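Local coordinates for protein phosphoserine aminotransferase (Bacillus alcalophilus, PDB 1W23) that catalyses the reversible, pyridoxal-phosphate-dependent conversion of 3-phosphohydroxypyruvate to phosphoserine, the second step of L-serine biosynthesis from 3-phosphoglycerate, at residues G74-Q79 and D172-I177; Q310-K315 and I347-L352; Q44-V49 and N237-F242; S134-N139 and N160-N165. All blocks are in the same frame, centred on the assembly; numbering follows the deposited sequence.

Contact 1: G74-Q79 and D172-I177; sequences GGASLQ and DMSSDI. With PLP (pyridoxal-5'-phosphate), chain J.
Ala76 and Ser174 make the one close approach between the two segments, a van der Waals touch of 3.4 Å from Ala76 CB to Ser174 OG; what chiefly joins the segments is the pyridoxal phosphate they both hold. The hydrogen bonds of 74-79 go to the phosphate. Ser77 grips PLP O2P twice, through its backbone N at 2.8 Å and its OG at 2.6 Å, while Ala76 N gives a longer bond of 3.3 Å to PLP O3P. The N-terminal part of helix 75-87 thus faces the phosphate, as in other fold type I aminotransferases, and any side chain at Gly75 would collide with PLP O3P. At the pyridine end, Asp172 OD2 lies 2.7 Å from PLP N1. Its other oxygen closes an Asx turn: OD1 accepts from Ser174 N (162° at the hydrogen) and, by its syn lone pair, from Ser174 OG at 2.7 Å, two bonds that fix the rotation of the carboxylate. With an alanine in place of Asp172, the carboxylate beside N1 and the Asx turn would probably be lost, leaving Ser174 OG without its main acceptor. Apolar contact adds to this: Ser174 CB rests 3.6 Å from PLP C2, and Ala76 CB lies 3.6 Å from PLP C6.

Contact 2: Q310-K315 and I347-L352; sequences QQFLAK and IALREL
Leu352, whose two methyls reach Phe312 and Lys315 on the facing helix, donates its backbone N to Ala348 O at 2.9 Å, a regular helical bond. The contact joins helices 306-318 and 343-359 of the C-terminal domain, which in this fold type is an alpha/beta layer; Phe312 and Leu349 both also lean on strand 333-336, and Leu349 and Leu352 on Phe321. The short helical segments run closer to antiparallel than parallel, at 134°, and their axes come no nearer than 12.2 Å. At this spacing the backbones stay apart and side chains meet between them; here Phe312 and Leu352 carry most of the contact. With CG anti to the backbone nitrogen (chi1 174°), Phe312 sends its far end across the gap. Leu352 CD2 sits obliquely against this end, 3.8 Å from Phe312 CE1, while Leu349 CD1 comes to the ring edge near its plane, 4.4 Å from Phe312 CZ. Farther along the second helix, Phe356 meets the same ring in an edge-to-face stack. Lys315 contributes only its aliphatic part: a bend at chi2 (66°) leads the ammonium group away to a salt bridge with Glu318, and its CG lies 4.2 Å from Leu352 CD1.

Contact 3: Q44-V49 and N237-F242; sequences QSYEEV and NTPPTF. With PLP (pyridoxal-5'-phosphate), chain R.
Tyr46 presents one face of its ring to Thr241. With CG anti to the backbone nitrogen (chi1 178°), the phenol reaches out from helix 44-61 toward the start of helix 241-256. The threonine methyl completes a CH-pi contact: CG2 stands 3.8 Å from the Tyr46 ring centroid, 17° off the normal. Thr241 can offer that methyl because its OG1 takes the position between N and carbonyl carbon, and CG2 then lies opposite the carbonyl carbon. Pro240, the N-cap of this helix, is also the centre of an inverse gamma turn, and Pro239 lays CG obliquely at the ring, 4.1 Å from Tyr46 CE2. The phenol oxygen is hydrogen-bonded to His50 ND1. Were Tyr46 an alanine, the His50 imidazole would probably be left without its hydroxyl mate and the Thr241 methyl without the ring it packs on. Just upstream, Thr238 gives N and OG1 (2.7 Å) to PLP O1P, and Asn237 ND2 gives a nearly straight bond to O2P, both serving a cofactor seated in the second subunit.

Contact 4: S134-N139 and N160-N165; sequences SEFQLN and NFPEIN
Two connections that lead into neighbouring parallel strands of the large mixed sheet, 142-148 and 169-172, lie side by side here. Segment 134-139 approaches the first strand and segment 160-165 the second, with their backbones well apart: the nearest CA atoms, those of Leu138 and Ile164, are 9.5 Å from each other. Side chains span this distance in two pairs. Phe136 brings CE2 to 3.9 Å from Pro162 CG, the two side chains crossing at about a right angle, with the proline carbon oblique to the aromatic plane. The second pair is looser, since Leu138 CD1 and Ile164 CD1 meet methyl to methyl at 4.5 Å. The isoleucine reaches this far by way of its longer branch, CD1 being turned by a chi2 of -61°. Leu145 of strand 142-148 is touched by Phe136, Leu138 and Ile164 alike, while Phe133 meets the Phe136 ring from within its own loop. Polar bonds hold the first connection to the sheet separately: Gln137 O accepts from Asn95 ND2, and the backbone of Gln137 pairs with Ala119. Between the two segments themselves every contact is carbon on carbon, which suggests that dispersion and partial exclusion of water, rather than directional bonds, hold them together.

Contacts 1 and 3 share a task across the dimer, although within one chain their nearest atoms are about 7 Å apart: each phosphate receives bonds from the N-terminal part of helix 75-87 of one subunit and from Asn237 and Thr238 of the other, and Ser77 and Asn237 meet at O2P. Contact 4 packs the loops leading into strands 142-148 and 169-172, the latter ending at Asp172, and it touches contact 1 directly, Met173 CE packing 4.1 Å from Phe161 CZ. Contact 2 stands apart in the C-terminal region, its centre about 29 Å from that of contact 1 and about 42 Å from that of contact 3, and lies away from the cofactor sites. Along the sequence, contact 3 encloses contact 1, which encloses contact 4.

Contact 1: G74-Q79 and D172-I177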
loop_
_atom_site.group_PDB
_atom_site.type_symbol
_atom_site.label_atom_id
_atom_site.label_comp_id
_atom_site.label_asym_id
_atom_site.label_seq_id
_atom_site.Cartn_x
_atom_site.Cartn_y
_atom_site.Cartn_z
ATOM N N GLY A 74 -0.400 4.475 -1.752
ATOM C CA GLY A 74 -0.433 5.018 -3.110
ATOM C C GLY A 74 0.852 5.536 -3.644
ATOM O O GLY A 74 0.980 5.894 -4.833
ATOM N N GLY A 75 1.885 5.637 -2.799
ATOM C CA GLY A 75 3.188 6.159 -3.170
ATOM C C GLY A 75 3.228 7.661 -3.219
ATOM O O GLY A 75 2.209 8.373 -3.139
ATOM N N ALA A 76 4.431 8.188 -3.440
ATOM C CA ALA A 76 4.519 9.619 -3.751
ATOM C C ALA A 76 3.729 9.958 -4.998
ATOM O O ALA A 76 3.195 11.079 -5.121
ATOM C CB ALA A 76 5.979 10.060 -3.877
ATOM N N SER A 77 3.613 9.011 -5.953
ATOM C CA SER A 77 2.904 9.334 -7.194
ATOM C C SER A 77 1.450 9.700 -6.931
ATOM O O SER A 77 0.912 10.572 -7.621
ATOM C CB SER A 77 2.971 8.170 -8.175
ATOM O OG SER A 77 4.309 7.916 -8.567
ATOM N N LEU A 78 0.773 9.060 -5.936
ATOM C CA LEU A 78 -0.575 9.479 -5.660
ATOM C C LEU A 78 -0.619 10.849 -5.063
ATOM O O LEU A 78 -1.588 11.620 -5.285
ATOM C CB LEU A 78 -1.314 8.457 -4.767
ATOM C CG LEU A 78 -2.817 8.700 -4.642
ATOM C CD1 LEU A 78 -3.574 8.580 -5.965
ATOM C CD2 LEU A 78 -3.396 7.743 -3.612
ATOM N N GLN A 79 0.405 11.252 -4.281
ATOM C CA GLN A 79 0.461 12.607 -3.757
ATOM C C GLN A 79 0.582 13.642 -4.867
ATOM O O GLN A 79 0.093 14.769 -4.671
ATOM C CB GLN A 79 1.645 12.742 -2.769
ATOM C CG GLN A 79 1.499 11.852 -1.539
ATOM C CD GLN A 79 0.163 12.153 -0.851
ATOM O OE1 GLN A 79 -0.039 13.321 -0.438
ATOM N NE2 GLN A 79 -0.694 11.171 -0.739
ATOM N N ASP A 172 8.349 17.225 -2.135
ATOM C CA ASP A 172 8.532 15.797 -2.371
ATOM C C ASP A 172 9.946 15.470 -1.890
ATOM O O ASP A 172 10.950 15.754 -2.555
ATOM C CB ASP A 172 8.410 15.476 -3.865
ATOM C CG ASP A 172 8.696 14.033 -4.221
ATOM O OD1 ASP A 172 9.010 13.210 -3.301
ATOM O OD2 ASP A 172 8.608 13.730 -5.428
ATOM N N MET A 173 10.007 14.890 -0.685
ATOM C CA MET A 173 11.261 14.508 -0.028
ATOM C C MET A 173 11.479 13.005 -0.085
ATOM O O MET A 173 12.215 12.446 0.758
ATOM C CB MET A 173 11.349 15.004 1.426
ATOM C CG MET A 173 11.202 16.562 1.493
ATOM S SD MET A 173 11.647 17.111 3.150
ATOM C CE MET A 173 11.622 18.898 2.934
ATOM N N SER A 174 10.883 12.317 -1.044
ATOM C CA SER A 174 10.982 10.869 -1.120
ATOM C C SER A 174 12.390 10.340 -0.958
ATOM O O SER A 174 12.589 9.365 -0.217
ATOM C CB SER A 174 10.444 10.368 -2.439
ATOM O OG SER A 174 9.042 10.576 -2.576
ATOM N N SER A 175 13.392 10.932 -1.629
ATOM C CA SER A 175 14.708 10.327 -1.642
ATOM C C SER A 175 15.712 10.969 -0.691
ATOM O O SER A 175 16.875 10.536 -0.678
ATOM C CB SER A 175 15.216 10.189 -3.066
ATOM O OG SER A 175 15.184 11.445 -3.729
ATOM N N ASP A 176 15.304 11.898 0.183
ATOM C CA ASP A 176 16.207 12.380 1.224
ATOM C C ASP A 176 15.545 12.669 2.556
ATOM O O ASP A 176 16.242 13.142 3.475
ATOM C CB ASP A 176 17.044 13.589 0.786
ATOM C CG ASP A 176 16.275 14.907 0.693
ATOM O OD1 ASP A 176 15.021 14.851 0.849
ATOM O OD2 ASP A 176 16.943 15.945 0.454
ATOM N N ILE A 177 14.298 12.312 2.775
ATOM C CA ILE A 177 13.688 12.582 4.100
ATOM C C ILE A 177 14.464 11.846 5.202
ATOM O O ILE A 177 14.816 10.692 5.095
ATOM C CB ILE A 177 12.213 12.161 4.107
ATOM C CG1 ILE A 177 11.506 12.624 5.367
ATOM C CG2 ILE A 177 12.032 10.661 3.816
ATOM C CD1 ILE A 177 9.989 12.561 5.329
HETATM N N1 PLP J . 9.434 11.277 -6.108
HETATM C C2 PLP J . 10.773 10.961 -5.949
HETATM C C2A PLP J . 11.688 12.082 -5.623
HETATM C C3 PLP J . 11.191 9.647 -6.085
HETATM O O3 PLP J . 12.457 9.344 -5.910
HETATM C C4 PLP J . 10.232 8.619 -6.413
HETATM C C4A PLP J . 10.688 7.206 -6.486
HETATM C C5 PLP J . 8.882 8.984 -6.552
HETATM C C6 PLP J . 8.523 10.316 -6.419
HETATM C C5A PLP J . 7.811 7.999 -6.919
HETATM O O4P PLP J . 7.435 7.241 -5.711
HETATM P P PLP J . 6.339 6.037 -5.843
HETATM O O1P PLP J . 6.932 5.018 -6.766
HETATM O O2P PLP J . 5.069 6.657 -6.406
HETATM O O3P PLP J . 6.189 5.617 -4.389
#

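Contact 2: Q310-K315 and I347-L352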
loop_
_atom_site.group_PDB
_atom_site.type_symbol
_atom_site.label_atom_id
_atom_site.label_comp_id
_atom_site.label_asym_id
_atom_site.label_seq_id
_atom_site.Cartn_x
_atom_site.Cartn_y
_atom_site.Cartn_z
ATOM N N GLN A 310 29.138 0.536 -20.215
ATOM C CA GLN A 310 28.634 -0.841 -20.242
ATOM C C GLN A 310 29.608 -1.814 -19.596
ATOM O O GLN A 310 29.211 -2.684 -18.812
ATOM C CB GLN A 310 28.318 -1.259 -21.690
ATOM C CG GLN A 310 27.290 -0.502 -22.463
ATOM C CD GLN A 310 27.423 -0.668 -24.011
ATOM O OE1 GLN A 310 28.212 -1.302 -24.734
ATOM N NE2 GLN A 310 26.503 0.029 -24.722
ATOM N N GLN A 311 30.891 -1.655 -19.909
ATOM C CA GLN A 311 31.914 -2.529 -19.384
ATOM C C GLN A 311 32.020 -2.373 -17.876
ATOM O O GLN A 311 32.133 -3.381 -17.141
ATOM C CB GLN A 311 33.242 -2.235 -20.077
ATOM C CG GLN A 311 33.273 -2.675 -21.529
ATOM C CD GLN A 311 34.427 -2.015 -22.288
ATOM O OE1 GLN A 311 35.307 -1.365 -21.733
ATOM N NE2 GLN A 311 34.364 -2.218 -23.604
ATOM N N PHE A 312 31.990 -1.135 -17.393
ATOM C CA PHE A 312 32.030 -0.890 -15.922
ATOM C C PHE A 312 30.850 -1.516 -15.237
ATOM O O PHE A 312 30.985 -2.176 -14.221
ATOM C CB PHE A 312 32.093 0.644 -15.710
ATOM C CG PHE A 312 31.981 0.997 -14.239
ATOM C CD1 PHE A 312 33.024 0.817 -13.365
ATOM C CD2 PHE A 312 30.797 1.501 -13.759
ATOM C CE1 PHE A 312 32.869 1.125 -12.005
ATOM C CE2 PHE A 312 30.662 1.789 -12.417
ATOM C CZ PHE A 312 31.685 1.593 -11.531
ATOM N N LEU A 313 29.634 -1.269 -15.764
ATOM C CA LEU A 313 28.428 -1.788 -15.103
ATOM C C LEU A 313 28.413 -3.314 -15.118
ATOM O O LEU A 313 27.975 -3.970 -14.164
ATOM C CB LEU A 313 27.170 -1.202 -15.733
ATOM C CG LEU A 313 26.953 0.291 -15.414
ATOM C CD1 LEU A 313 25.870 0.856 -16.314
ATOM C CD2 LEU A 313 26.626 0.480 -13.933
ATOM N N ALA A 314 28.940 -3.934 -16.195
ATOM C CA ALA A 314 29.027 -5.386 -16.244
ATOM C C ALA A 314 30.025 -5.926 -15.219
ATOM O O ALA A 314 29.740 -6.936 -14.579
ATOM C CB ALA A 314 29.390 -5.872 -17.666
ATOM N N LYS A 315 31.128 -5.252 -15.055
ATOM C CA LYS A 315 32.112 -5.674 -14.066
ATOM C C LYS A 315 31.532 -5.521 -12.685
ATOM O O LYS A 315 31.704 -6.375 -11.803
ATOM C CB LYS A 315 33.398 -4.842 -14.226
ATOM C CG LYS A 315 34.498 -5.215 -13.277
ATOM C CD LYS A 315 35.001 -6.602 -13.553
ATOM C CE LYS A 315 36.157 -6.886 -12.614
ATOM N NZ LYS A 315 36.552 -8.325 -12.683
ATOM N N ILE A 347 33.190 1.970 0.333
ATOM C CA ILE A 347 34.621 1.640 0.179
ATOM C C ILE A 347 34.791 0.630 -0.926
ATOM O O ILE A 347 35.717 0.762 -1.752
ATOM C CB ILE A 347 35.161 1.163 1.521
ATOM C CG1 ILE A 347 35.088 2.235 2.622
ATOM C CG2 ILE A 347 36.572 0.589 1.336
ATOM C CD1 ILE A 347 35.345 1.814 4.054
ATOM N N ALA A 348 33.962 -0.416 -0.995
ATOM C CA ALA A 348 34.065 -1.432 -2.032
ATOM C C ALA A 348 33.860 -0.800 -3.428
ATOM O O ALA A 348 34.564 -1.143 -4.389
ATOM C CB ALA A 348 33.102 -2.583 -1.787
ATOM N N LEU A 349 32.876 0.109 -3.542
ATOM C CA LEU A 349 32.646 0.792 -4.811
ATOM C C LEU A 349 33.870 1.603 -5.225
ATOM O O LEU A 349 34.267 1.564 -6.408
ATOM C CB LEU A 349 31.375 1.627 -4.739
ATOM C CG LEU A 349 31.050 2.423 -6.015
ATOM C CD1 LEU A 349 30.845 1.507 -7.199
ATOM C CD2 LEU A 349 29.807 3.270 -5.804
ATOM N N ARG A 350 34.455 2.341 -4.295
ATOM C CA ARG A 350 35.699 3.079 -4.597
ATOM C C ARG A 350 36.758 2.113 -5.132
ATOM O O ARG A 350 37.421 2.417 -6.143
ATOM C CB ARG A 350 36.184 3.816 -3.356
ATOM C CG ARG A 350 37.611 4.299 -3.464
ATOM C CD ARG A 350 37.984 5.188 -2.276
ATOM N NE ARG A 350 39.342 5.651 -2.254
ATOM C CZ ARG A 350 39.759 6.766 -2.853
ATOM N NH1 ARG A 350 38.928 7.574 -3.542
ATOM N NH2 ARG A 350 41.073 7.018 -2.727
ATOM N N GLU A 351 36.959 0.982 -4.493
ATOM C CA GLU A 351 37.994 0.053 -4.916
ATOM C C GLU A 351 37.701 -0.492 -6.320
ATOM O O GLU A 351 38.598 -0.606 -7.176
ATOM C CB GLU A 351 38.097 -1.083 -3.855
ATOM C CG GLU A 351 38.737 -0.528 -2.558
ATOM C CD GLU A 351 38.766 -1.421 -1.379
ATOM O OE1 GLU A 351 39.302 -1.052 -0.288
ATOM O OE2 GLU A 351 38.268 -2.577 -1.473
ATOM N N LEU A 352 36.437 -0.827 -6.605
ATOM C CA LEU A 352 36.050 -1.255 -7.943
ATOM C C LEU A 352 36.375 -0.180 -8.957
ATOM O O LEU A 352 36.924 -0.453 -10.036
ATOM C CB LEU A 352 34.544 -1.541 -7.949
ATOM C CG LEU A 352 33.887 -1.878 -9.288
ATOM C CD1 LEU A 352 33.887 -3.370 -9.556
ATOM C CD2 LEU A 352 32.408 -1.516 -9.357
#

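Contact 3: Q44-V49 and N237-F242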
loop_
_atom_site.group_PDB
_atom_site.type_symbol
_atom_site.label_atom_id
_atom_site.label_comp_id
_atom_site.label_asym_id
_atom_site.label_seq_id
_atom_site.Cartn_x
_atom_site.Cartn_y
_atom_site.Cartn_z
ATOM N N GLN A 44 -4.746 -3.297 20.411
ATOM C CA GLN A 44 -3.760 -2.548 21.210
ATOM C C GLN A 44 -2.355 -2.728 20.623
ATOM O O GLN A 44 -1.601 -1.755 20.592
ATOM C CB GLN A 44 -3.749 -3.032 22.671
ATOM C CG GLN A 44 -2.806 -2.225 23.514
ATOM C CD GLN A 44 -3.341 -2.143 24.934
ATOM O OE1 GLN A 44 -4.554 -2.211 25.179
ATOM N NE2 GLN A 44 -2.330 -2.004 25.797
ATOM N N SER A 45 -1.992 -3.942 20.202
ATOM C CA SER A 45 -0.626 -4.151 19.750
ATOM C C SER A 45 -0.315 -3.313 18.494
ATOM O O SER A 45 0.783 -2.727 18.442
ATOM C CB SER A 45 -0.406 -5.625 19.458
ATOM O OG SER A 45 -0.334 -6.426 20.668
ATOM N N TYR A 46 -1.267 -3.293 17.552
ATOM C CA TYR A 46 -1.036 -2.521 16.320
ATOM C C TYR A 46 -1.107 -1.020 16.651
ATOM O O TYR A 46 -0.309 -0.224 16.157
ATOM C CB TYR A 46 -1.943 -2.948 15.112
ATOM C CG TYR A 46 -1.540 -1.978 14.015
ATOM C CD1 TYR A 46 -0.361 -2.182 13.307
ATOM C CD2 TYR A 46 -2.311 -0.838 13.684
ATOM C CE1 TYR A 46 0.021 -1.283 12.295
ATOM C CE2 TYR A 46 -1.912 0.042 12.704
ATOM C CZ TYR A 46 -0.743 -0.195 12.015
ATOM O OH TYR A 46 -0.320 0.684 11.017
ATOM N N GLU A 47 -2.088 -0.576 17.468
ATOM C CA GLU A 47 -2.204 0.845 17.786
ATOM C C GLU A 47 -0.935 1.379 18.398
ATOM O O GLU A 47 -0.532 2.518 18.137
ATOM C CB GLU A 47 -3.432 1.098 18.685
ATOM C CG GLU A 47 -4.784 0.960 17.892
ATOM C CD GLU A 47 -6.034 1.077 18.741
ATOM O OE1 GLU A 47 -7.128 1.231 18.139
ATOM O OE2 GLU A 47 -5.896 1.003 20.012
ATOM N N GLU A 48 -0.274 0.580 19.238
ATOM C CA GLU A 48 0.993 0.999 19.813
ATOM C C GLU A 48 2.071 1.201 18.726
ATOM O O GLU A 48 2.838 2.180 18.817
ATOM C CB GLU A 48 1.536 -0.037 20.831
ATOM C CG GLU A 48 0.808 -0.157 22.113
ATOM C CD GLU A 48 1.341 -1.304 23.001
ATOM O OE1 GLU A 48 2.276 -2.049 22.613
ATOM O OE2 GLU A 48 0.749 -1.425 24.131
ATOM N N VAL A 49 2.152 0.316 17.745
ATOM C CA VAL A 49 3.110 0.474 16.658
ATOM C C VAL A 49 2.824 1.743 15.833
ATOM O O VAL A 49 3.741 2.510 15.526
ATOM C CB VAL A 49 3.037 -0.765 15.745
ATOM C CG1 VAL A 49 3.829 -0.527 14.453
ATOM C CG2 VAL A 49 3.526 -2.019 16.449
ATOM N N ASN A 237 -9.520 3.622 6.490
ATOM C CA ASN A 237 -9.650 2.261 5.988
ATOM C C ASN A 237 -8.451 1.467 6.483
ATOM O O ASN A 237 -7.646 1.932 7.300
ATOM C CB ASN A 237 -9.849 2.176 4.465
ATOM C CG ASN A 237 -8.614 2.496 3.654
ATOM O OD1 ASN A 237 -7.802 3.322 4.061
ATOM N ND2 ASN A 237 -8.490 1.856 2.491
ATOM N N THR A 238 -8.298 0.238 5.999
ATOM C CA THR A 238 -7.266 -0.638 6.568
ATOM C C THR A 238 -5.903 -0.142 6.169
ATOM O O THR A 238 -5.611 -0.067 4.971
ATOM C CB THR A 238 -7.468 -2.071 6.099
ATOM O OG1 THR A 238 -8.819 -2.495 6.301
ATOM C CG2 THR A 238 -6.550 -2.990 6.901
ATOM N N PRO A 239 -5.004 0.175 7.101
ATOM C CA PRO A 239 -3.666 0.683 6.723
ATOM C C PRO A 239 -2.756 -0.457 6.281
ATOM O O PRO A 239 -3.052 -1.621 6.542
ATOM C CB PRO A 239 -3.178 1.326 7.996
ATOM C CG PRO A 239 -3.858 0.550 9.095
ATOM C CD PRO A 239 -5.196 0.152 8.559
ATOM N N PRO A 240 -1.637 -0.107 5.680
ATOM C CA PRO A 240 -0.578 -1.076 5.323
ATOM C C PRO A 240 0.220 -1.400 6.603
ATOM O O PRO A 240 1.261 -0.808 6.884
ATOM C CB PRO A 240 0.215 -0.341 4.253
ATOM C CG PRO A 240 0.102 1.107 4.651
ATOM C CD PRO A 240 -1.303 1.244 5.180
ATOM N N THR A 241 -0.312 -2.323 7.400
ATOM C CA THR A 241 0.169 -2.487 8.775
ATOM C C THR A 241 1.616 -2.981 8.825
ATOM O O THR A 241 2.389 -2.488 9.640
ATOM C CB THR A 241 -0.736 -3.449 9.570
ATOM O OG1 THR A 241 -0.862 -4.670 8.834
ATOM C CG2 THR A 241 -2.106 -2.874 9.846
ATOM N N PHE A 242 1.976 -3.916 7.962
ATOM C CA PHE A 242 3.363 -4.428 7.995
ATOM C C PHE A 242 4.334 -3.339 7.535
ATOM O O PHE A 242 5.431 -3.187 8.126
ATOM C CB PHE A 242 3.535 -5.709 7.200
ATOM C CG PHE A 242 4.896 -6.358 7.463
ATOM C CD1 PHE A 242 5.149 -6.960 8.684
ATOM C CD2 PHE A 242 5.881 -6.363 6.518
ATOM C CE1 PHE A 242 6.372 -7.528 8.935
ATOM C CE2 PHE A 242 7.123 -6.942 6.778
ATOM C CZ PHE A 242 7.368 -7.561 7.999
HETATM N N1 PLP R . -15.424 -4.117 1.134
HETATM C C2 PLP R . -15.613 -5.241 1.913
HETATM C C2A PLP R . -16.652 -6.218 1.432
HETATM C C3 PLP R . -14.858 -5.403 3.078
HETATM O O3 PLP R . -15.035 -6.484 3.791
HETATM C C4 PLP R . -13.872 -4.448 3.375
HETATM C C4A PLP R . -12.939 -4.635 4.602
HETATM C C5 PLP R . -13.744 -3.306 2.594
HETATM C C6 PLP R . -14.519 -3.154 1.466
HETATM C C5A PLP R . -12.811 -2.085 2.920
HETATM O O4P PLP R . -11.419 -2.560 2.554
HETATM P P PLP R . -10.192 -1.532 2.817
HETATM O O1P PLP R . -10.130 -1.310 4.304
HETATM O O2P PLP R . -10.519 -0.269 2.080
HETATM O O3P PLP R . -9.037 -2.285 2.246
#

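Contact 4: S134-N139 and N160-N165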
loop_
_atom_site.group_PDB
_atom_site.type_symbol
_atom_site.label_atom_id
_atom_site.label_comp_id
_atom_site.label_asym_id
_atom_site.label_seq_id
_atom_site.Cartn_x
_atom_site.Cartn_y
_atom_site.Cartn_z
ATOM N N SER A 134 16.748 33.365 -5.907
ATOM C CA SER A 134 16.474 34.661 -6.513
ATOM C C SER A 134 15.792 34.511 -7.883
ATOM O O SER A 134 15.210 35.506 -8.363
ATOM C CB SER A 134 17.777 35.492 -6.626
ATOM O OG SER A 134 18.731 34.869 -7.448
ATOM N N GLU A 135 15.924 33.381 -8.535
ATOM C CA GLU A 135 15.308 33.202 -9.817
ATOM C C GLU A 135 13.795 32.884 -9.728
ATOM O O GLU A 135 13.130 32.824 -10.769
ATOM C CB GLU A 135 15.998 32.094 -10.595
ATOM C CG GLU A 135 17.504 32.182 -10.703
ATOM C CD GLU A 135 18.164 30.941 -11.258
ATOM O OE1 GLU A 135 17.529 30.395 -12.224
ATOM O OE2 GLU A 135 19.271 30.377 -10.902
ATOM N N PHE A 136 13.302 32.621 -8.520
ATOM C CA PHE A 136 11.952 32.065 -8.434
ATOM C C PHE A 136 10.923 33.133 -8.760
ATOM O O PHE A 136 10.894 34.250 -8.226
ATOM C CB PHE A 136 11.638 31.556 -7.037
ATOM C CG PHE A 136 12.342 30.274 -6.617
ATOM C CD1 PHE A 136 13.389 29.695 -7.302
ATOM C CD2 PHE A 136 11.913 29.673 -5.436
ATOM C CE1 PHE A 136 13.963 28.509 -6.804
ATOM C CE2 PHE A 136 12.459 28.508 -5.001
ATOM C CZ PHE A 136 13.481 27.936 -5.667
ATOM N N GLN A 137 10.050 32.752 -9.703
ATOM C CA GLN A 137 8.967 33.608 -10.162
ATOM C C GLN A 137 7.690 33.147 -9.430
ATOM O O GLN A 137 7.152 32.067 -9.688
ATOM C CB GLN A 137 8.810 33.558 -11.668
ATOM C CG GLN A 137 10.127 33.937 -12.367
ATOM C CD GLN A 137 10.742 35.240 -11.850
ATOM O OE1 GLN A 137 11.912 35.419 -11.484
ATOM N NE2 GLN A 137 9.898 36.284 -11.803
ATOM N N LEU A 138 7.246 33.995 -8.511
ATOM C CA LEU A 138 6.130 33.733 -7.627
ATOM C C LEU A 138 4.910 34.524 -8.061
ATOM O O LEU A 138 5.040 35.620 -8.674
ATOM C CB LEU A 138 6.517 34.050 -6.192
ATOM C CG LEU A 138 7.780 33.380 -5.649
ATOM C CD1 LEU A 138 8.042 33.846 -4.219
ATOM C CD2 LEU A 138 7.678 31.855 -5.812
ATOM N N ASN A 139 3.717 34.013 -7.721
ATOM C CA ASN A 139 2.472 34.668 -8.107
ATOM C C ASN A 139 1.666 34.927 -6.854
ATOM O O ASN A 139 1.635 34.066 -5.947
ATOM C CB ASN A 139 1.617 33.787 -9.054
ATOM C CG ASN A 139 2.417 33.354 -10.259
ATOM O OD1 ASN A 139 2.715 34.168 -11.146
ATOM N ND2 ASN A 139 2.821 32.092 -10.302
ATOM N N ASN A 160 19.601 23.817 1.205
ATOM C CA ASN A 160 18.761 24.537 2.178
ATOM C C ASN A 160 17.495 24.886 1.413
ATOM O O ASN A 160 17.386 24.532 0.208
ATOM C CB ASN A 160 19.485 25.734 2.780
ATOM C CG ASN A 160 20.182 26.509 1.686
ATOM O OD1 ASN A 160 19.508 26.919 0.743
ATOM N ND2 ASN A 160 21.490 26.690 1.799
ATOM N N PHE A 161 16.538 25.484 2.067
ATOM C CA PHE A 161 15.201 25.642 1.512
ATOM C C PHE A 161 14.804 27.083 1.554
ATOM O O PHE A 161 15.139 27.827 2.472
ATOM C CB PHE A 161 14.203 24.783 2.302
ATOM C CG PHE A 161 14.529 23.310 2.140
ATOM C CD1 PHE A 161 15.035 22.574 3.170
ATOM C CD2 PHE A 161 14.328 22.685 0.918
ATOM C CE1 PHE A 161 15.355 21.229 2.972
ATOM C CE2 PHE A 161 14.632 21.336 0.736
ATOM C CZ PHE A 161 15.119 20.585 1.780
ATOM N N PRO A 162 14.019 27.503 0.570
ATOM C CA PRO A 162 13.644 28.923 0.551
ATOM C C PRO A 162 12.629 29.289 1.594
ATOM O O PRO A 162 11.807 28.473 2.027
ATOM C CB PRO A 162 13.071 28.998 -0.858
ATOM C CG PRO A 162 12.467 27.669 -1.144
ATOM C CD PRO A 162 13.442 26.695 -0.510
ATOM N N GLU A 163 12.671 30.549 2.029
ATOM C CA GLU A 163 11.709 31.169 2.909
ATOM C C GLU A 163 10.628 31.760 2.025
ATOM O O GLU A 163 10.862 32.751 1.336
ATOM C CB GLU A 163 12.369 32.322 3.680
ATOM C CG GLU A 163 11.448 32.920 4.723
ATOM C CD GLU A 163 12.134 33.464 5.964
ATOM O OE1 GLU A 163 11.533 34.423 6.507
ATOM O OE2 GLU A 163 13.196 32.947 6.384
ATOM N N ILE A 164 9.461 31.151 2.094
ATOM C CA ILE A 164 8.249 31.379 1.286
ATOM C C ILE A 164 7.184 31.855 2.248
ATOM O O ILE A 164 7.004 31.126 3.244
ATOM C CB ILE A 164 7.920 30.060 0.535
ATOM C CG1 ILE A 164 9.150 29.682 -0.343
ATOM C CG2 ILE A 164 6.718 29.925 -0.342
ATOM C CD1 ILE A 164 9.477 30.735 -1.377
ATOM N N ASN A 165 6.551 32.981 2.060
ATOM C CA ASN A 165 5.582 33.593 2.932
ATOM C C ASN A 165 4.203 33.763 2.305
ATOM O O ASN A 165 3.204 34.020 3.015
ATOM C CB ASN A 165 6.147 34.980 3.424
ATOM C CG ASN A 165 7.568 34.949 3.969
ATOM O OD1 ASN A 165 7.899 34.312 4.994
ATOM N ND2 ASN A 165 8.559 35.660 3.377
#